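Local coordinates for alpha-/beta-galactoside alpha-2,3-sialyltransferase (PDB 2ZWI), which probably transfers sialic acid from a CMP-linked donor to galactosides through an alpha-2,3 linkage, as a bacterial glycosyltransferase of the GT-B clan, at residues 138-143 with 161-165; 336-342 with 365-370; 21-25 with 206-210; 7-12 with 80-85. One frame throughout, in Å; residues are numbered along the deposited sequence.

Contact 1 of 4, residues 138-143 with 161-165; sequences SKDNIQ and GFSQL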
loop_
_atom_site.group_PDB
_atom_site.type_symbol
_atom_site.label_atom_id
_atom_site.label_comp_id
_atom_site.label_asym_id
_atom_site.label_seq_id
_atom_site.Cartn_x
_atom_site.Cartn_y
_atom_site.Cartn_z
ATOM N N SER A 138 15.049 -13.821 13.919
ATOM C CA SER A 138 13.650 -13.438 13.617
ATOM C C SER A 138 12.592 -14.462 14.044
ATOM O O SER A 138 11.582 -14.087 14.637
ATOM C CB SER A 138 13.473 -13.036 12.140
ATOM O OG SER A 138 13.660 -14.134 11.253
ATOM N N LYS A 139 12.818 -15.746 13.767
ATOM C CA LYS A 139 11.853 -16.770 14.182
ATOM C C LYS A 139 11.525 -16.692 15.689
ATOM O O LYS A 139 10.352 -16.640 16.072
ATOM C CB LYS A 139 12.319 -18.167 13.774
ATOM C CG LYS A 139 11.240 -19.232 13.905
ATOM C CD LYS A 139 11.702 -20.604 13.411
ATOM C CE LYS A 139 10.576 -21.624 13.557
ATOM N NZ LYS A 139 10.884 -22.924 12.882
ATOM N N ASP A 140 12.559 -16.657 16.528
ATOM C CA ASP A 140 12.392 -16.532 17.987
ATOM C C ASP A 140 11.760 -15.214 18.421
ATOM O O ASP A 140 10.975 -15.202 19.367
ATOM C CB ASP A 140 13.730 -16.726 18.728
ATOM C CG ASP A 140 14.082 -18.193 18.962
ATOM O OD1 ASP A 140 13.186 -19.072 18.901
ATOM O OD2 ASP A 140 15.276 -18.472 19.231
ATOM N N ASN A 141 12.122 -14.116 17.750
ATOM C CA ASN A 141 11.501 -12.799 17.973
ATOM C C ASN A 141 9.987 -12.878 17.811
ATOM O O ASN A 141 9.223 -12.421 18.667
ATOM C CB ASN A 141 11.986 -11.756 16.944
ATOM C CG ASN A 141 13.414 -11.281 17.164
ATOM O OD1 ASN A 141 14.025 -11.491 18.223
ATOM N ND2 ASN A 141 13.955 -10.602 16.136
ATOM N N ILE A 142 9.566 -13.442 16.679
ATOM C CA ILE A 142 8.146 -13.537 16.325
ATOM C C ILE A 142 7.409 -14.488 17.269
ATOM O O ILE A 142 6.328 -14.173 17.758
ATOM C CB ILE A 142 7.965 -14.001 14.851
ATOM C CG1 ILE A 142 8.578 -12.983 13.879
ATOM C CG2 ILE A 142 6.477 -14.273 14.524
ATOM C CD1 ILE A 142 8.931 -13.582 12.548
ATOM N N GLN A 143 8.001 -15.651 17.523
ATOM C CA GLN A 143 7.407 -16.612 18.435
ATOM C C GLN A 143 7.246 -16.028 19.844
ATOM O O GLN A 143 6.192 -16.195 20.450
ATOM C CB GLN A 143 8.190 -17.929 18.445
ATOM C CG GLN A 143 7.480 -19.077 19.172
ATOM C CD GLN A 143 6.157 -19.477 18.524
ATOM O OE1 GLN A 143 6.113 -19.888 17.361
ATOM N NE2 GLN A 143 5.074 -19.378 19.286
ATOM N N GLY A 161 9.360 -12.227 8.199
ATOM C CA GLY A 161 9.892 -13.484 8.722
ATOM C C GLY A 161 8.875 -14.520 9.174
ATOM O O GLY A 161 9.256 -15.531 9.775
ATOM N N PHE A 162 7.596 -14.287 8.875
ATOM C CA PHE A 162 6.506 -15.147 9.373
ATOM C C PHE A 162 6.377 -16.492 8.655
ATOM O O PHE A 162 5.823 -17.439 9.229
ATOM C CB PHE A 162 5.152 -14.422 9.304
ATOM C CG PHE A 162 4.926 -13.418 10.403
ATOM C CD1 PHE A 162 4.041 -13.696 11.441
ATOM C CD2 PHE A 162 5.581 -12.180 10.385
ATOM C CE1 PHE A 162 3.819 -12.769 12.464
ATOM C CE2 PHE A 162 5.366 -11.240 11.397
ATOM C CZ PHE A 162 4.485 -11.531 12.439
ATOM N N SER A 163 6.856 -16.589 7.407
ATOM C CA SER A 163 6.781 -17.877 6.680
ATOM C C SER A 163 7.613 -18.994 7.351
ATOM O O SER A 163 7.447 -20.182 7.038
ATOM C CB SER A 163 7.135 -17.716 5.198
ATOM O OG SER A 163 8.542 -17.631 5.001
ATOM N N GLN A 164 8.495 -18.602 8.275
ATOM C CA GLN A 164 9.205 -19.556 9.132
ATOM C C GLN A 164 8.265 -20.253 10.119
ATOM O O GLN A 164 8.574 -21.334 10.614
ATOM C CB GLN A 164 10.335 -18.847 9.899
ATOM C CG GLN A 164 11.418 -18.253 8.997
ATOM C CD GLN A 164 12.395 -17.344 9.740
ATOM O OE1 GLN A 164 13.571 -17.672 9.879
ATOM N NE2 GLN A 164 11.911 -16.195 10.213
ATOM N N LEU A 165 7.120 -19.632 10.399
ATOM C CA LEU A 165 6.206 -20.125 11.435
ATOM C C LEU A 165 4.876 -20.641 10.910
ATOM O O LEU A 165 4.315 -21.587 11.476
ATOM C CB LEU A 165 5.929 -19.039 12.480
ATOM C CG LEU A 165 6.967 -18.651 13.540
ATOM C CD1 LEU A 165 7.500 -19.880 14.259
ATOM C CD2 LEU A 165 8.088 -17.853 12.933
HETATM O O HOH W 1 14.942 -17.055 12.044
#
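Helix-on-loop packing joins Ser138, Lys139 and Ile142, on one side of helix 128-147, to the irregular segment 161-165 that leads from helix 156-159 to strand 168-172. Its polar centre is the amide of Gln164, whose nitrogen spends both hydrogens in the amide plane. One goes across the contact, NE2 of Gln164 lying 2.9 Å from OG of Ser138 in a nearly straight bond (167°). The other turns back within the loop to a lone pair of the Gly161 carbonyl, 2.8 Å from NE2 to O. These two bonds fix the amide's rotation, and a water bridges the remaining oxygen, OE1 of Gln164, to the backbone N of Lys139. The hydroxyl of Ser138 is also bonded to the carbonyl of Ile135 one turn earlier in the helix.

Van der Waals packing continues along the helix. With CG anti to the backbone N (chi1 -168°) and the chain extended, Lys139 lays its methylenes across Leu165, CG meeting CD2 at 3.6 Å. Ile142 divides its branches: CD1 rests 3.4 Å from O of Gly161, while CG2 sits over one face of the Phe162 ring, 4.0 Å from the centroid, in a CH-pi contact. Beyond that ring lie Ala86, Val90 and Ile93 of helix 86-98 and the ring of Phe109, so Phe162 links helix 128-147 to the packing around the N-terminal sheet.

Contact 2 of 4, residues 336-342 with 365-370; sequences KFIFYKS and DVKLIS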
loop_
_atom_site.group_PDB
_atom_site.type_symbol
_atom_site.label_atom_id
_atom_site.label_comp_id
_atom_site.label_asym_id
_atom_site.label_seq_id
_atom_site.Cartn_x
_atom_site.Cartn_y
_atom_site.Cartn_z
ATOM N N LYS A 336 7.442 12.243 -14.775
ATOM C CA LYS A 336 8.222 13.379 -15.259
ATOM C C LYS A 336 9.269 13.915 -14.277
ATOM O O LYS A 336 10.323 14.391 -14.699
ATOM C CB LYS A 336 7.312 14.513 -15.760
ATOM C CG LYS A 336 6.544 14.167 -17.033
ATOM C CD LYS A 336 5.959 15.408 -17.668
ATOM C CE LYS A 336 5.132 15.082 -18.892
ATOM N NZ LYS A 336 5.936 14.493 -19.975
ATOM N N PHE A 337 8.976 13.841 -12.977
ATOM C CA PHE A 337 9.865 14.345 -11.921
ATOM C C PHE A 337 9.321 13.937 -10.553
ATOM O O PHE A 337 8.111 13.782 -10.396
ATOM C CB PHE A 337 10.010 15.880 -11.989
ATOM C CG PHE A 337 8.696 16.632 -11.946
ATOM C CD1 PHE A 337 8.093 16.946 -10.728
ATOM C CD2 PHE A 337 8.059 17.016 -13.124
ATOM C CE1 PHE A 337 6.880 17.629 -10.683
ATOM C CE2 PHE A 337 6.845 17.699 -13.087
ATOM C CZ PHE A 337 6.258 18.005 -11.860
ATOM N N ILE A 338 10.209 13.734 -9.578
ATOM C CA ILE A 338 9.793 13.623 -8.175
ATOM C C ILE A 338 10.646 14.543 -7.305
ATOM O O ILE A 338 11.877 14.526 -7.395
ATOM C CB ILE A 338 9.873 12.172 -7.612
ATOM C CG1 ILE A 338 9.145 11.167 -8.516
ATOM C CG2 ILE A 338 9.271 12.113 -6.212
ATOM C CD1 ILE A 338 9.206 9.714 -7.983
ATOM N N PHE A 339 9.987 15.358 -6.484
ATOM C CA PHE A 339 10.682 16.204 -5.519
ATOM C C PHE A 339 10.657 15.582 -4.143
ATOM O O PHE A 339 9.627 15.078 -3.687
ATOM C CB PHE A 339 10.095 17.615 -5.452
ATOM C CG PHE A 339 10.588 18.523 -6.544
ATOM C CD1 PHE A 339 11.515 19.529 -6.268
ATOM C CD2 PHE A 339 10.144 18.356 -7.855
ATOM C CE1 PHE A 339 11.986 20.363 -7.283
ATOM C CE2 PHE A 339 10.616 19.176 -8.871
ATOM C CZ PHE A 339 11.530 20.185 -8.588
ATOM N N TYR A 340 11.805 15.647 -3.491
ATOM C CA TYR A 340 11.973 15.103 -2.156
ATOM C C TYR A 340 12.435 16.194 -1.188
ATOM O O TYR A 340 13.219 17.072 -1.552
ATOM C CB TYR A 340 13.020 13.992 -2.184
ATOM C CG TYR A 340 12.705 12.828 -3.102
ATOM C CD1 TYR A 340 13.086 12.848 -4.447
ATOM C CD2 TYR A 340 12.027 11.700 -2.620
ATOM C CE1 TYR A 340 12.810 11.762 -5.291
ATOM C CE2 TYR A 340 11.747 10.618 -3.452
ATOM C CZ TYR A 340 12.145 10.654 -4.782
ATOM O OH TYR A 340 11.878 9.580 -5.605
ATOM N N LYS A 341 11.942 16.127 0.046
ATOM C CA LYS A 341 12.516 16.878 1.157
ATOM C C LYS A 341 13.745 16.080 1.569
ATOM O O LYS A 341 13.621 14.962 2.101
ATOM C CB LYS A 341 11.506 16.965 2.307
ATOM C CG LYS A 341 12.026 17.539 3.622
ATOM C CD LYS A 341 11.194 16.972 4.766
ATOM C CE LYS A 341 11.527 17.589 6.119
ATOM N NZ LYS A 341 10.558 17.088 7.158
ATOM N N SER A 342 14.923 16.622 1.267
ATOM C CA SER A 342 16.195 15.934 1.522
ATOM C C SER A 342 17.367 16.909 1.495
ATOM O O SER A 342 17.196 18.083 1.166
ATOM C CB SER A 342 16.431 14.842 0.488
ATOM O OG SER A 342 17.600 14.105 0.791
ATOM N N ASP A 365 15.712 12.665 -13.069
ATOM C CA ASP A 365 14.408 13.286 -12.799
ATOM C C ASP A 365 14.129 13.450 -11.302
ATOM O O ASP A 365 13.078 13.974 -10.907
ATOM C CB ASP A 365 13.286 12.492 -13.485
ATOM C CG ASP A 365 13.453 12.422 -15.004
ATOM O OD1 ASP A 365 13.978 13.380 -15.598
ATOM O OD2 ASP A 365 13.051 11.409 -15.609
ATOM N N VAL A 366 15.082 13.007 -10.484
ATOM C CA VAL A 366 15.059 13.209 -9.039
ATOM C C VAL A 366 15.508 14.635 -8.678
ATOM O O VAL A 366 16.618 15.059 -9.015
ATOM C CB VAL A 366 15.974 12.188 -8.308
ATOM C CG1 VAL A 366 16.072 12.534 -6.811
ATOM C CG2 VAL A 366 15.481 10.744 -8.523
ATOM N N LYS A 367 14.647 15.359 -7.972
ATOM C CA LYS A 367 14.928 16.739 -7.604
ATOM C C LYS A 367 14.704 16.960 -6.105
ATOM O O LYS A 367 13.926 16.243 -5.466
ATOM C CB LYS A 367 14.061 17.687 -8.454
ATOM C CG LYS A 367 14.586 17.956 -9.904
ATOM C CD LYS A 367 14.413 16.751 -10.825
ATOM C CE LYS A 367 14.854 16.966 -12.269
ATOM N NZ LYS A 367 16.319 17.190 -12.474
ATOM N N LEU A 368 15.407 17.937 -5.542
ATOM C CA LEU A 368 15.248 18.297 -4.133
ATOM C C LEU A 368 14.492 19.616 -4.021
ATOM O O LEU A 368 14.622 20.480 -4.882
ATOM C CB LEU A 368 16.608 18.432 -3.434
ATOM C CG LEU A 368 17.601 17.270 -3.415
ATOM C CD1 LEU A 368 18.576 17.402 -4.567
ATOM C CD2 LEU A 368 18.355 17.252 -2.100
ATOM N N ILE A 369 13.714 19.772 -2.951
ATOM C CA ILE A 369 12.937 20.999 -2.746
ATOM C C ILE A 369 13.858 22.227 -2.611
ATOM O O ILE A 369 13.475 23.345 -2.959
ATOM C CB ILE A 369 11.935 20.870 -1.556
ATOM C CG1 ILE A 369 10.835 19.852 -1.893
ATOM C CG2 ILE A 369 11.311 22.214 -1.225
ATOM C CD1 ILE A 369 10.038 19.330 -0.682
ATOM N N SER A 370 15.079 21.994 -2.136
ATOM C CA SER A 370 16.109 23.034 -2.044
ATOM C C SER A 370 16.589 23.530 -3.418
ATOM O O SER A 370 17.233 24.579 -3.511
ATOM C CB SER A 370 17.295 22.512 -1.239
ATOM O OG SER A 370 17.776 21.313 -1.816
#
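Four backbone hydrogen bonds zip strand 336-340 to segment 365-370, and they alternate in the way expected of parallel strands. Ile338 N donates to Asp365 O, and Ile338 O in turn receives Lys367 N at 2.9 Å. Tyr340 repeats the pattern, its N bonding to Lys367 O and its O accepting from Ile369 N at 3.1 Å, so the pairing runs one residue past strand 366-368 into the 3-10 turn.

The side chains fall on two faces. On one, CB of Lys367 stands over the centre of the Phe339 ring, 3.5 Å from the centroid and 12° off the ring normal, a close CH-pi contact. The lysine chain then bends at chi2 (72°) and carries NZ away to the carbonyl of Asn364. CD1 of Phe337 meets the edge of the Phe339 ring in its plane, and CG1 of Ile369 approaches CB of Phe339 at 4.3 Å. On the other face CE1 of Tyr340 meets CG1 of Val366 at 3.7 Å, while CG2 of Ile338 covers one face of the tyrosine ring.

Further out, Ile255 of helix 249-259 packs on both phenylalanines, and Ile352 and Met355 of helix 350-357 cover the side of Ile338 and Tyr340. Strand 317-321 pairs with the far side of 336-340, which leaves 366-368 outermost in the six-stranded parallel sheet of this GT-B half, the half that supplies most of the CMP pocket. The chemistry is thus that of a sheet margin: regular main-chain bonding, with a lysine's aliphatic root, rather than its charge, covering an aromatic ring.

Contact 3 of 4, residues 21-25 with 206-210; sequences TQIIN and FNSQQ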
loop_
_atom_site.group_PDB
_atom_site.type_symbol
_atom_site.label_atom_id
_atom_site.label_comp_id
_atom_site.label_asym_id
_atom_site.label_seq_id
_atom_site.Cartn_x
_atom_site.Cartn_y
_atom_site.Cartn_z
ATOM N N THR A 21 -10.255 -6.001 -3.156
ATOM C CA THR A 21 -10.179 -6.550 -4.504
ATOM C C THR A 21 -10.074 -8.089 -4.526
ATOM O O THR A 21 -10.708 -8.734 -5.349
ATOM C CB THR A 21 -9.038 -5.885 -5.294
ATOM O OG1 THR A 21 -9.188 -4.457 -5.226
ATOM C CG2 THR A 21 -9.072 -6.304 -6.738
ATOM N N GLN A 22 -9.280 -8.664 -3.619
ATOM C CA GLN A 22 -9.172 -10.126 -3.495
ATOM C C GLN A 22 -10.487 -10.785 -3.063
ATOM O O GLN A 22 -10.868 -11.840 -3.594
ATOM C CB GLN A 22 -8.051 -10.499 -2.513
ATOM C CG GLN A 22 -6.671 -9.931 -2.880
ATOM C CD GLN A 22 -5.936 -10.760 -3.921
ATOM O OE1 GLN A 22 -6.370 -10.881 -5.067
ATOM N NE2 GLN A 22 -4.798 -11.326 -3.523
ATOM N N ILE A 23 -11.173 -10.174 -2.097
ATOM C CA ILE A 23 -12.480 -10.660 -1.639
ATOM C C ILE A 23 -13.414 -10.742 -2.845
ATOM O O ILE A 23 -14.032 -11.778 -3.081
ATOM C CB ILE A 23 -13.114 -9.741 -0.556
ATOM C CG1 ILE A 23 -12.413 -9.928 0.799
ATOM C CG2 ILE A 23 -14.642 -9.989 -0.450
ATOM C CD1 ILE A 23 -12.705 -8.800 1.834
ATOM N N ILE A 24 -13.462 -9.660 -3.620
ATOM C CA ILE A 24 -14.324 -9.568 -4.806
ATOM C C ILE A 24 -13.911 -10.595 -5.867
ATOM O O ILE A 24 -14.767 -11.269 -6.446
ATOM C CB ILE A 24 -14.328 -8.128 -5.382
ATOM C CG1 ILE A 24 -14.928 -7.136 -4.376
ATOM C CG2 ILE A 24 -15.066 -8.057 -6.714
ATOM C CD1 ILE A 24 -14.456 -5.680 -4.623
ATOM N N ASN A 25 -12.605 -10.732 -6.093
ATOM C CA ASN A 25 -12.105 -11.646 -7.110
ATOM C C ASN A 25 -12.413 -13.093 -6.752
ATOM O O ASN A 25 -12.858 -13.870 -7.601
ATOM C CB ASN A 25 -10.594 -11.483 -7.307
ATOM C CG ASN A 25 -10.072 -12.289 -8.483
ATOM O OD1 ASN A 25 -10.529 -12.121 -9.614
ATOM N ND2 ASN A 25 -9.109 -13.161 -8.222
ATOM N N PHE A 206 -13.042 -8.724 -14.300
ATOM C CA PHE A 206 -14.233 -8.519 -13.473
ATOM C C PHE A 206 -15.480 -8.303 -14.324
ATOM O O PHE A 206 -15.455 -7.545 -15.304
ATOM C CB PHE A 206 -14.049 -7.287 -12.576
ATOM C CG PHE A 206 -13.334 -7.555 -11.266
ATOM C CD1 PHE A 206 -12.749 -8.789 -10.991
ATOM C CD2 PHE A 206 -13.238 -6.543 -10.309
ATOM C CE1 PHE A 206 -12.102 -9.014 -9.782
ATOM C CE2 PHE A 206 -12.572 -6.754 -9.106
ATOM C CZ PHE A 206 -12.008 -7.994 -8.838
ATOM N N ASN A 207 -16.574 -8.953 -13.933
ATOM C CA ASN A 207 -17.886 -8.627 -14.473
ATOM C C ASN A 207 -18.445 -7.369 -13.795
ATOM O O ASN A 207 -17.863 -6.858 -12.828
ATOM C CB ASN A 207 -18.843 -9.827 -14.348
ATOM C CG ASN A 207 -19.095 -10.242 -12.901
ATOM O OD1 ASN A 207 -19.297 -9.405 -12.016
ATOM N ND2 ASN A 207 -19.100 -11.547 -12.663
ATOM N N SER A 208 -19.567 -6.864 -14.304
ATOM C CA SER A 208 -20.169 -5.632 -13.787
ATOM C C SER A 208 -20.420 -5.647 -12.285
ATOM O O SER A 208 -20.107 -4.678 -11.598
ATOM C CB SER A 208 -21.472 -5.317 -14.523
ATOM O OG SER A 208 -21.200 -4.560 -15.679
ATOM N N GLN A 209 -20.978 -6.748 -11.788
ATOM C CA GLN A 209 -21.315 -6.896 -10.375
ATOM C C GLN A 209 -20.084 -6.775 -9.473
ATOM O O GLN A 209 -20.155 -6.190 -8.384
ATOM C CB GLN A 209 -22.013 -8.243 -10.135
ATOM C CG GLN A 209 -22.399 -8.512 -8.679
ATOM C CD GLN A 209 -23.072 -9.871 -8.479
ATOM O OE1 GLN A 209 -22.985 -10.472 -7.397
ATOM N NE2 GLN A 209 -23.743 -10.363 -9.526
ATOM N N GLN A 210 -18.970 -7.346 -9.934
ATOM C CA GLN A 210 -17.695 -7.269 -9.234
ATOM C C GLN A 210 -17.180 -5.841 -9.221
ATOM O O GLN A 210 -16.753 -5.340 -8.185
ATOM C CB GLN A 210 -16.660 -8.189 -9.888
ATOM C CG GLN A 210 -16.862 -9.654 -9.579
ATOM C CD GLN A 210 -15.940 -10.536 -10.391
ATOM O OE1 GLN A 210 -15.993 -10.545 -11.617
ATOM N NE2 GLN A 210 -15.079 -11.277 -9.706
HETATM O O HOH W 2 -13.226 -13.081 -10.698
#
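The Phe206 ring points its rim at helix 14-26 and keeps a face for Gln210. At that rim, close to the ring plane, lie the carbonyl oxygen of Thr21, 3.8 Å from CZ of Phe206, and OD1 of Asn25, 3.5 Å from CE1 of Phe206. Both oxygens therefore meet ring C-H groups at the edge, where the ring's partial positive charge is concentrated. Asn25 crosses the phenylalanine at about a right angle, its amide plane turned 29° from the ring. CG2 of Ile24 approaches the same end of the ring, 3.7 Å from CE2, and CB of Gln210 sits 3.6 Å above one face, displaced toward the rim.

Ile24 and Gln210 run past each other in opposite directions, CG2 of the isoleucine meeting CB of the glutamine at 3.6 Å. Standing anti to the backbone N of Ile24, that methyl is directed at the glutamine. Gln210 is itself half of a capping box at the start of helix 208-218: OD1 of Asn207, the N-cap, accepts from Gln210 N, and OE1 of Gln210 accepts from Asn207 N, each at 2.9 Å. Bound there through its oxygen, the amide offers its nitrogen to helix 14-26, with NE2 of Gln210 3.3 Å from O of Ile24. The bond is long but straight (172°), and the donor stands above the carbonyl plane, 45° out of it. A water accepts from the same NE2 and donates to OD1 of Asn25, forming a second, indirect link between the helices. Further along helix 208-218, Phe214 extends the packing onto Thr21 and Ile24, and Phe217 also touches Ile24.

Contact 4 of 4, residues 7-12 with 80-85; sequences VYVDRA and NGNTLW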
loop_
_atom_site.group_PDB
_atom_site.type_symbol
_atom_site.label_atom_id
_atom_site.label_comp_id
_atom_site.label_asym_id
_atom_site.label_seq_id
_atom_site.Cartn_x
_atom_site.Cartn_y
_atom_site.Cartn_z
ATOM N N VAL A 7 -9.988 -13.300 8.065
ATOM C CA VAL A 7 -9.845 -12.080 8.866
ATOM C C VAL A 7 -9.142 -11.036 8.002
ATOM O O VAL A 7 -8.132 -11.337 7.365
ATOM C CB VAL A 7 -9.013 -12.335 10.158
ATOM C CG1 VAL A 7 -8.663 -11.032 10.864
ATOM C CG2 VAL A 7 -9.765 -13.260 11.109
ATOM N N TYR A 8 -9.674 -9.818 7.998
ATOM C CA TYR A 8 -9.131 -8.719 7.202
ATOM C C TYR A 8 -8.888 -7.505 8.093
ATOM O O TYR A 8 -9.837 -6.948 8.651
ATOM C CB TYR A 8 -10.102 -8.368 6.060
ATOM C CG TYR A 8 -10.235 -9.479 5.024
ATOM C CD1 TYR A 8 -9.335 -9.579 3.970
ATOM C CD2 TYR A 8 -11.249 -10.424 5.113
ATOM C CE1 TYR A 8 -9.433 -10.591 3.029
ATOM C CE2 TYR A 8 -11.361 -11.452 4.170
ATOM C CZ TYR A 8 -10.447 -11.530 3.138
ATOM O OH TYR A 8 -10.541 -12.530 2.192
ATOM N N VAL A 9 -7.625 -7.101 8.224
ATOM C CA VAL A 9 -7.256 -5.939 9.033
ATOM C C VAL A 9 -6.262 -5.028 8.301
ATOM O O VAL A 9 -5.434 -5.505 7.506
ATOM C CB VAL A 9 -6.696 -6.333 10.432
ATOM C CG1 VAL A 9 -7.801 -6.913 11.337
ATOM C CG2 VAL A 9 -5.526 -7.325 10.310
ATOM N N ASP A 10 -6.384 -3.724 8.552
ATOM C CA ASP A 10 -5.487 -2.690 8.007
ATOM C C ASP A 10 -5.714 -1.349 8.694
ATOM O O ASP A 10 -6.837 -0.992 9.039
ATOM C CB ASP A 10 -5.672 -2.500 6.495
ATOM C CG ASP A 10 -4.655 -1.524 5.885
ATOM O OD1 ASP A 10 -3.510 -1.425 6.374
ATOM O OD2 ASP A 10 -5.002 -0.848 4.895
ATOM N N ARG A 11 -4.625 -0.606 8.849
ATOM C CA ARG A 11 -4.637 0.747 9.405
ATOM C C ARG A 11 -4.521 1.811 8.328
ATOM O O ARG A 11 -4.865 2.973 8.558
ATOM C CB ARG A 11 -3.446 0.919 10.349
ATOM C CG ARG A 11 -3.376 -0.084 11.446
ATOM C CD ARG A 11 -2.486 0.445 12.540
ATOM N NE ARG A 11 -2.259 -0.578 13.548
ATOM C CZ ARG A 11 -1.614 -0.375 14.691
ATOM N NH1 ARG A 11 -1.454 -1.380 15.544
ATOM N NH2 ARG A 11 -1.124 0.826 14.975
ATOM N N ALA A 12 -3.991 1.423 7.171
ATOM C CA ALA A 12 -3.694 2.366 6.088
ATOM C C ALA A 12 -4.763 2.291 4.999
ATOM O O ALA A 12 -5.949 2.159 5.309
ATOM C CB ALA A 12 -2.310 2.077 5.518
ATOM N N ASN A 80 -5.483 -11.693 6.977
ATOM C CA ASN A 80 -5.012 -10.786 5.949
ATOM C C ASN A 80 -4.714 -9.435 6.604
ATOM O O ASN A 80 -5.603 -8.814 7.194
ATOM C CB ASN A 80 -6.066 -10.667 4.839
ATOM C CG ASN A 80 -6.479 -12.035 4.270
ATOM O OD1 ASN A 80 -7.361 -12.720 4.798
ATOM N ND2 ASN A 80 -5.839 -12.423 3.185
ATOM N N GLY A 81 -3.464 -8.991 6.509
ATOM C CA GLY A 81 -3.006 -7.815 7.248
ATOM C C GLY A 81 -2.064 -6.889 6.502
ATOM O O GLY A 81 -1.882 -7.001 5.291
ATOM N N ASN A 82 -1.469 -5.974 7.259
ATOM C CA ASN A 82 -0.584 -4.931 6.771
ATOM C C ASN A 82 0.822 -5.290 7.261
ATOM O O ASN A 82 1.035 -5.428 8.461
ATOM C CB ASN A 82 -1.085 -3.598 7.360
ATOM C CG ASN A 82 -0.173 -2.425 7.071
ATOM O OD1 ASN A 82 1.036 -2.506 7.244
ATOM N ND2 ASN A 82 -0.766 -1.307 6.646
ATOM N N THR A 83 1.766 -5.465 6.338
ATOM C CA THR A 83 3.125 -5.910 6.669
ATOM C C THR A 83 3.818 -5.013 7.720
ATOM O O THR A 83 4.293 -5.515 8.726
ATOM C CB THR A 83 3.990 -6.064 5.398
ATOM O OG1 THR A 83 3.261 -6.831 4.427
ATOM C CG2 THR A 83 5.290 -6.780 5.715
ATOM N N LEU A 84 3.849 -3.698 7.501
ATOM C CA LEU A 84 4.444 -2.787 8.479
ATOM C C LEU A 84 3.803 -2.980 9.866
ATOM O O LEU A 84 4.481 -2.968 10.882
ATOM C CB LEU A 84 4.285 -1.329 8.030
ATOM C CG LEU A 84 4.995 -0.245 8.858
ATOM C CD1 LEU A 84 6.515 -0.444 8.822
ATOM C CD2 LEU A 84 4.605 1.123 8.335
ATOM N N TRP A 85 2.487 -3.161 9.872
ATOM C CA TRP A 85 1.707 -3.325 11.086
ATOM C C TRP A 85 1.428 -4.796 11.388
ATOM O O TRP A 85 0.350 -5.158 11.861
ATOM C CB TRP A 85 0.411 -2.520 10.960
ATOM C CG TRP A 85 0.678 -1.049 10.917
ATOM C CD1 TRP A 85 0.531 -0.211 9.846
ATOM C CD2 TRP A 85 1.189 -0.249 11.987
ATOM N NE1 TRP A 85 0.896 1.068 10.194
ATOM C CE2 TRP A 85 1.304 1.070 11.503
ATOM C CE3 TRP A 85 1.548 -0.519 13.317
ATOM C CZ2 TRP A 85 1.764 2.120 12.300
ATOM C CZ3 TRP A 85 2.001 0.523 14.114
ATOM C CH2 TRP A 85 2.106 1.829 13.602
HETATM O O HOH W 3 -8.354 -14.672 2.926
#
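Backbone bonding joins strands 3-10 and 74-82 as parallel neighbours: Asn80 N donates to Val7 O at 2.7 Å, and Asn80 O receives Val9 N at 2.8 Å. Beyond these, CA of Gly81 makes a C-H contact with O of Val9.

On the face shared by Tyr8 and Asn80, the side chains run alongside each other with ring and amide planes only 9° apart, and OD1 of Asn80 lies over one face of the Tyr8 ring, offset toward its rim, 3.5 Å from CE1. A water donates to both this OD1 and the tyrosine hydroxyl, which also bonds to Glu6.

Where the strands end, in the central part of the seven-stranded parallel sheet of the N-terminal, Rossmann-like GT-B half, the contact becomes one of polar side chains. ND2 of Asn82 meets OD1 of Asp10 at 2.8 Å, nearly straight (174°) and in the amide plane; it also bonds to Asp112. The same OD1 accepts from Ala12 N, above the carboxylate plane, closing an Asx turn, while OD1 of Asn82 takes Trp85 N in an Asx motif.

Arginine-aromatic stacking completes the set. The Arg11 guanidinium lies flat on Trp85, planes 10° apart and centres 4.0 Å apart, an off-centre cation-pi contact over the six-membered ring. Its chain, extended from CG to NE, places CD of Arg11 over the face of the five-membered ring of Trp85, 3.8 Å from its centroid, and NH1 forms a salt bridge with Asp88.

Overall arrangement
Contacts 1 and 4 belong to the half built on the seven-stranded sheet, contact 2 to the half built on the six-stranded one; contact 3 joins helix 14-26 of the first half to helix 208-218, which follows its last strand. Contact 4 lies in the sheet interior. Measured between centres, contact 3 is about 20 Å from contact 4, contact 1 about 17 Å and contact 2 about 30 Å; of these, contact 3 touches it, where Ile23 packs on Tyr8. Along the chain contacts 3 and 4 interlock, contact 1 is nested within the loop closed by contact 3, and contact 2 follows. Bound CMP lies between the halves, about 7 Å from the Ala12 side chain and 10 Å from that of Ile338.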